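Putative exported protein (Bordetella pertussis Tohama I, PDB 2PFY) binds pyroglutamic acid as an extracytoplasmic solute receptor of the DctP family and probably delivers it to a tripartite ATP-independent periplasmic transporter. Local coordinates at residues E50-V55 / Q110-V115; P75-D80 / Q208-A213. One frame throughout, in Å; residues are numbered along the deposited sequence.

Contact 1: residues E50-V55 / Q110-V115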
loop_
_atom_site.group_PDB
_atom_site.type_symbol
_atom_site.label_atom_id
_atom_site.label_comp_id
_atom_site.label_asym_id
_atom_site.label_seq_id
_atom_site.Cartn_x
_atom_site.Cartn_y
_atom_site.Cartn_z
ATOM N N GLU A 50 2.380 -6.328 11.949
ATOM C CA GLU A 50 1.814 -6.271 13.335
ATOM C C GLU A 50 0.593 -5.373 13.493
ATOM O O GLU A 50 -0.078 -5.404 14.552
ATOM C CB GLU A 50 2.872 -5.761 14.344
ATOM C CG GLU A 50 4.181 -6.588 14.383
ATOM C CD GLU A 50 5.302 -5.907 15.150
ATOM O OE1 GLU A 50 5.323 -4.666 15.279
ATOM O OE2 GLU A 50 6.200 -6.627 15.604
ATOM N N VAL A 51 0.344 -4.510 12.506
ATOM C CA VAL A 51 -0.702 -3.510 12.645
ATOM C C VAL A 51 -2.084 -4.116 12.924
ATOM O O VAL A 51 -2.744 -3.694 13.854
ATOM C CB VAL A 51 -0.765 -2.558 11.440
ATOM C CG1 VAL A 51 -2.022 -1.587 11.576
ATOM C CG2 VAL A 51 0.556 -1.731 11.364
ATOM N N LYS A 52 -2.538 -5.076 12.108
ATOM C CA LYS A 52 -3.929 -5.541 12.266
ATOM C C LYS A 52 -4.164 -6.108 13.646
ATOM O O LYS A 52 -5.148 -5.771 14.324
ATOM C CB LYS A 52 -4.313 -6.578 11.207
ATOM C CG LYS A 52 -5.823 -6.868 11.232
ATOM C CD LYS A 52 -6.134 -8.227 10.630
ATOM C CE LYS A 52 -5.721 -9.302 11.568
ATOM N NZ LYS A 52 -6.561 -10.510 11.298
ATOM N N ARG A 53 -3.237 -6.946 14.085
ATOM C CA ARG A 53 -3.329 -7.582 15.391
ATOM C C ARG A 53 -3.204 -6.554 16.492
ATOM O O ARG A 53 -3.926 -6.642 17.469
ATOM C CB ARG A 53 -2.254 -8.683 15.497
ATOM C CG ARG A 53 -2.288 -9.520 16.748
ATOM C CD ARG A 53 -3.474 -10.472 16.690
ATOM N NE ARG A 53 -3.340 -11.516 17.693
ATOM C CZ ARG A 53 -4.355 -11.996 18.397
ATOM N NH1 ARG A 53 -5.566 -11.489 18.221
ATOM N NH2 ARG A 53 -4.144 -12.948 19.311
ATOM N N GLY A 54 -2.331 -5.550 16.332
ATOM C CA GLY A 54 -2.228 -4.475 17.318
ATOM C C GLY A 54 -3.521 -3.668 17.453
ATOM O O GLY A 54 -3.922 -3.266 18.574
ATOM N N VAL A 55 -4.195 -3.435 16.326
ATOM C CA VAL A 55 -5.486 -2.740 16.377
ATOM C C VAL A 55 -6.532 -3.642 17.065
ATOM O O VAL A 55 -7.266 -3.176 17.943
ATOM C CB VAL A 55 -5.959 -2.306 14.981
ATOM C CG1 VAL A 55 -7.448 -1.788 14.997
ATOM C CG2 VAL A 55 -4.971 -1.225 14.327
ATOM N N GLN A 110 -14.003 -9.353 12.223
ATOM C CA GLN A 110 -12.807 -9.484 13.041
ATOM C C GLN A 110 -12.714 -8.443 14.153
ATOM O O GLN A 110 -11.660 -8.317 14.789
ATOM C CB GLN A 110 -11.549 -9.392 12.169
ATOM C CG GLN A 110 -11.372 -10.535 11.220
ATOM C CD GLN A 110 -9.934 -10.942 11.116
ATOM O OE1 GLN A 110 -9.318 -11.393 12.098
ATOM N NE2 GLN A 110 -9.374 -10.788 9.927
ATOM N N GLY A 111 -13.782 -7.679 14.378
ATOM C CA GLY A 111 -13.738 -6.629 15.401
ATOM C C GLY A 111 -12.956 -5.387 14.945
ATOM O O GLY A 111 -12.387 -4.659 15.771
ATOM N N ILE A 112 -12.945 -5.150 13.629
ATOM C CA ILE A 112 -12.256 -3.982 13.038
ATOM C C ILE A 112 -13.163 -3.133 12.137
ATOM O O ILE A 112 -13.907 -3.681 11.346
ATOM C CB ILE A 112 -11.039 -4.444 12.201
ATOM C CG1 ILE A 112 -10.020 -5.144 13.097
ATOM C CG2 ILE A 112 -10.413 -3.249 11.426
ATOM C CD1 ILE A 112 -8.990 -5.961 12.318
ATOM N N VAL A 113 -13.049 -1.805 12.225
ATOM C CA VAL A 113 -13.796 -0.880 11.379
ATOM C C VAL A 113 -12.850 -0.281 10.324
ATOM O O VAL A 113 -11.807 0.271 10.671
ATOM C CB VAL A 113 -14.409 0.299 12.229
ATOM C CG1 VAL A 113 -15.095 1.318 11.354
ATOM C CG2 VAL A 113 -15.360 -0.241 13.289
ATOM N N LEU A 114 -13.238 -0.399 9.057
ATOM C CA LEU A 114 -12.553 0.249 7.950
ATOM C C LEU A 114 -12.973 1.706 7.939
ATOM O O LEU A 114 -14.137 2.017 7.735
ATOM C CB LEU A 114 -12.887 -0.474 6.629
ATOM C CG LEU A 114 -12.524 -0.001 5.187
ATOM C CD1 LEU A 114 -11.393 1.009 5.066
ATOM C CD2 LEU A 114 -12.273 -1.235 4.302
ATOM N N VAL A 115 -12.029 2.597 8.227
ATOM C CA VAL A 115 -12.326 4.014 8.291
ATOM C C VAL A 115 -12.145 4.646 6.893
ATOM O O VAL A 115 -13.097 5.224 6.336
ATOM C CB VAL A 115 -11.465 4.722 9.359
ATOM C CG1 VAL A 115 -11.711 6.232 9.342
ATOM C CG2 VAL A 115 -11.718 4.095 10.771
#

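Contact 2: residues P75-D80 / Q208-A213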
loop_
_atom_site.group_PDB
_atom_site.type_symbol
_atom_site.label_atom_id
_atom_site.label_comp_id
_atom_site.label_asym_id
_atom_site.label_seq_id
_atom_site.Cartn_x
_atom_site.Cartn_y
_atom_site.Cartn_z
ATOM N N PRO A 75 -7.512 -13.514 0.855
ATOM C CA PRO A 75 -7.090 -13.142 -0.502
ATOM C C PRO A 75 -7.711 -11.869 -1.055
ATOM O O PRO A 75 -7.111 -11.227 -1.903
ATOM C CB PRO A 75 -7.550 -14.340 -1.361
ATOM C CG PRO A 75 -7.732 -15.466 -0.406
ATOM C CD PRO A 75 -8.174 -14.840 0.876
ATOM N N LEU A 76 -8.906 -11.517 -0.605
ATOM C CA LEU A 76 -9.556 -10.314 -1.102
ATOM C C LEU A 76 -8.702 -9.061 -0.803
ATOM O O LEU A 76 -8.895 -8.017 -1.443
ATOM C CB LEU A 76 -10.954 -10.135 -0.489
ATOM C CG LEU A 76 -11.957 -11.296 -0.676
ATOM C CD1 LEU A 76 -13.316 -11.018 0.035
ATOM C CD2 LEU A 76 -12.167 -11.618 -2.153
ATOM N N PHE A 77 -7.801 -9.176 0.175
ATOM C CA PHE A 77 -6.993 -8.010 0.626
ATOM C C PHE A 77 -5.753 -7.758 -0.271
ATOM O O PHE A 77 -5.032 -6.757 -0.105
ATOM C CB PHE A 77 -6.600 -8.159 2.107
ATOM C CG PHE A 77 -7.754 -7.921 3.079
ATOM C CD1 PHE A 77 -7.922 -6.690 3.680
ATOM C CD2 PHE A 77 -8.676 -8.940 3.379
ATOM C CE1 PHE A 77 -8.982 -6.444 4.572
ATOM C CE2 PHE A 77 -9.749 -8.701 4.266
ATOM C CZ PHE A 77 -9.892 -7.455 4.867
ATOM N N GLU A 78 -5.508 -8.650 -1.229
ATOM C CA GLU A 78 -4.372 -8.447 -2.153
ATOM C C GLU A 78 -4.737 -8.384 -3.641
ATOM O O GLU A 78 -3.850 -8.481 -4.512
ATOM C CB GLU A 78 -3.266 -9.488 -1.905
ATOM C CG GLU A 78 -3.701 -10.903 -2.275
ATOM C CD GLU A 78 -2.669 -11.966 -1.960
ATOM O OE1 GLU A 78 -1.855 -11.802 -1.017
ATOM O OE2 GLU A 78 -2.697 -12.995 -2.663
ATOM N N ILE A 79 -6.016 -8.210 -3.955
ATOM C CA ILE A 79 -6.390 -8.030 -5.357
ATOM C C ILE A 79 -5.754 -6.771 -5.977
ATOM O O ILE A 79 -5.555 -6.708 -7.184
ATOM C CB ILE A 79 -7.965 -8.080 -5.599
ATOM C CG1 ILE A 79 -8.323 -8.239 -7.078
ATOM C CG2 ILE A 79 -8.682 -6.843 -5.064
ATOM C CD1 ILE A 79 -7.792 -9.493 -7.760
ATOM N N ASP A 80 -5.425 -5.789 -5.143
ATOM C CA ASP A 80 -4.801 -4.550 -5.594
ATOM C C ASP A 80 -3.331 -4.725 -5.992
ATOM O O ASP A 80 -2.681 -3.766 -6.465
ATOM C CB ASP A 80 -4.963 -3.434 -4.521
ATOM C CG ASP A 80 -4.128 -3.687 -3.259
ATOM O OD1 ASP A 80 -3.355 -4.666 -3.213
ATOM O OD2 ASP A 80 -4.249 -2.910 -2.290
ATOM N N GLN A 208 -3.258 -0.355 -2.271
ATOM C CA GLN A 208 -3.963 0.565 -1.383
ATOM C C GLN A 208 -3.401 0.490 0.015
ATOM O O GLN A 208 -2.852 -0.517 0.436
ATOM C CB GLN A 208 -5.437 0.222 -1.304
ATOM C CG GLN A 208 -6.157 0.192 -2.647
ATOM C CD GLN A 208 -6.116 1.515 -3.390
ATOM O OE1 GLN A 208 -6.217 2.577 -2.808
ATOM N NE2 GLN A 208 -6.007 1.441 -4.692
ATOM N N SER A 209 -3.578 1.581 0.739
ATOM C CA SER A 209 -3.297 1.617 2.157
ATOM C C SER A 209 -4.631 1.920 2.853
ATOM O O SER A 209 -5.473 2.625 2.295
ATOM C CB SER A 209 -2.249 2.704 2.353
ATOM O OG SER A 209 -2.541 3.512 3.444
ATOM N N PHE A 210 -4.878 1.382 4.034
ATOM C CA PHE A 210 -6.094 1.812 4.754
ATOM C C PHE A 210 -5.913 2.108 6.226
ATOM O O PHE A 210 -4.887 1.753 6.824
ATOM C CB PHE A 210 -7.374 0.925 4.475
ATOM C CG PHE A 210 -7.277 -0.537 4.906
ATOM C CD1 PHE A 210 -8.280 -1.430 4.502
ATOM C CD2 PHE A 210 -6.184 -1.046 5.647
ATOM C CE1 PHE A 210 -8.241 -2.819 4.849
ATOM C CE2 PHE A 210 -6.134 -2.410 6.001
ATOM C CZ PHE A 210 -7.171 -3.313 5.583
ATOM N N VAL A 211 -6.916 2.779 6.787
ATOM C CA VAL A 211 -6.925 3.171 8.173
ATOM C C VAL A 211 -8.064 2.387 8.810
ATOM O O VAL A 211 -9.210 2.447 8.358
ATOM C CB VAL A 211 -7.088 4.682 8.345
ATOM C CG1 VAL A 211 -7.418 5.072 9.839
ATOM C CG2 VAL A 211 -5.797 5.392 7.883
ATOM N N ILE A 212 -7.723 1.597 9.812
ATOM C CA ILE A 212 -8.663 0.634 10.377
ATOM C C ILE A 212 -8.716 0.897 11.897
ATOM O O ILE A 212 -7.689 1.187 12.503
ATOM C CB ILE A 212 -8.251 -0.861 10.062
ATOM C CG1 ILE A 212 -6.776 -1.132 10.418
ATOM C CG2 ILE A 212 -8.508 -1.227 8.572
ATOM C CD1 ILE A 212 -6.345 -2.610 10.421
ATOM N N ALA A 213 -9.905 0.786 12.503
ATOM C CA ALA A 213 -10.070 1.071 13.930
ATOM C C ALA A 213 -10.555 -0.140 14.732
ATOM O O ALA A 213 -11.202 -1.032 14.191
ATOM C CB ALA A 213 -10.986 2.316 14.167
HETATM O O HOH W 1 -2.245 -3.082 -0.620
#

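Contact 1: residues E50-V55 / Q110-V115
Lys52, on the helix 51-57, reaches across to Gln110 and Ile112 where the strand 112-119 begins. Its CB lies on the flank of the helix. CG stands anti to the backbone N, and this carries the chain out toward the strand. Lys52 CG then meets CD1 of Ile112 at 3.5 Å, a tight contact for two carbons. Lys52 CD stays close to the same methyl, 4.0 Å from Ile112 CD1. The chain bends at chi3 (73°), so CE swings past the isoleucine toward the amide of Gln110. Lys52 NZ ends the run with a hydrogen bond to Gln110 OE1 at 3.0 Å. The bond is strongly bent at the acceptor: the C=O...N angle is 98°, and NZ is tilted 28° from the carbonyl plane. NZ is therefore also near NE2 of Gln110, but both are donors and no bond forms there. The lysine crosses both partners at about a right angle. Just after Gln110, Gly111 has a positive phi and is the C' residue of the Schellman motif that ends the helix 89-108. Ile112 also packs on Ile212 and Leu107, while Leu70 touches Lys52. The contact thus splits the lysine by chemistry. Its methylenes cover the buried isoleucine at the edge of the sheet, and its ammonium is hydrogen-bonded to a neutral amide oxygen, so this contact is not a salt bridge.

Contact 2: residues P75-D80 / Q208-A213
Phe77 and Asp80, in the 3-10 segment 75-80, make the contact with Phe210 and Gln208 of the strand 208-214. Pro75 opens a turn that closes when its O accepts a bond from Glu78 N. Phe77 follows. Its ring meets that of Phe210 edge to edge, with the two CE1 atoms 3.7 Å apart and each near the plane of the other ring. The side chains cross at about a right angle. One face of the Phe210 ring is covered by Ile212 CG2, 3.6 Å above its plane and over its centre. Glu78 turns to another part of the fold and forms a salt bridge with Lys287. Asp80 ends the segment. With chi1 at 70°, its CG sits between the backbone N and the carbonyl carbon, which brings the carboxylate to the backbone N of Gln208. Asp80 OD2 accepts a bond from Gln208 N at 2.7 Å, nearly straight at 173°. The donor comes from above the carboxylate, 53° out of its plane. A water also donates to Asp80 OD2, at 2.6 Å, and to Gln208 O, at 2.8 Å. One buried carboxylate oxygen thus takes two donors. Asp80 is joined directly to Gln208 N and through the water to Gln208 O, and the two donors probably help stabilise its negative charge.

In the fold
From the N terminus, the chain first enters contact 1 at 50-55, then contact 2 at 75-80. It returns to contact 1 at 110-115, closing that loop over 54 intervening residues. Contact 2 closes only at 208-213, with 127 residues between its segments, so the two loops cross. Their later segments lie on neighbouring antiparallel strands of the five-stranded sheet. Val113 and Val115 pair there with Ala213 and Val211 through probable backbone bonds. Val55 also packs on Ala213. Contact 1 ties a helix to the start of the edge strand. Contact 2 ties a 3-10 segment to the adjacent strand, with the side chain of Asp80 about 9 Å from bound pyroglutamic acid.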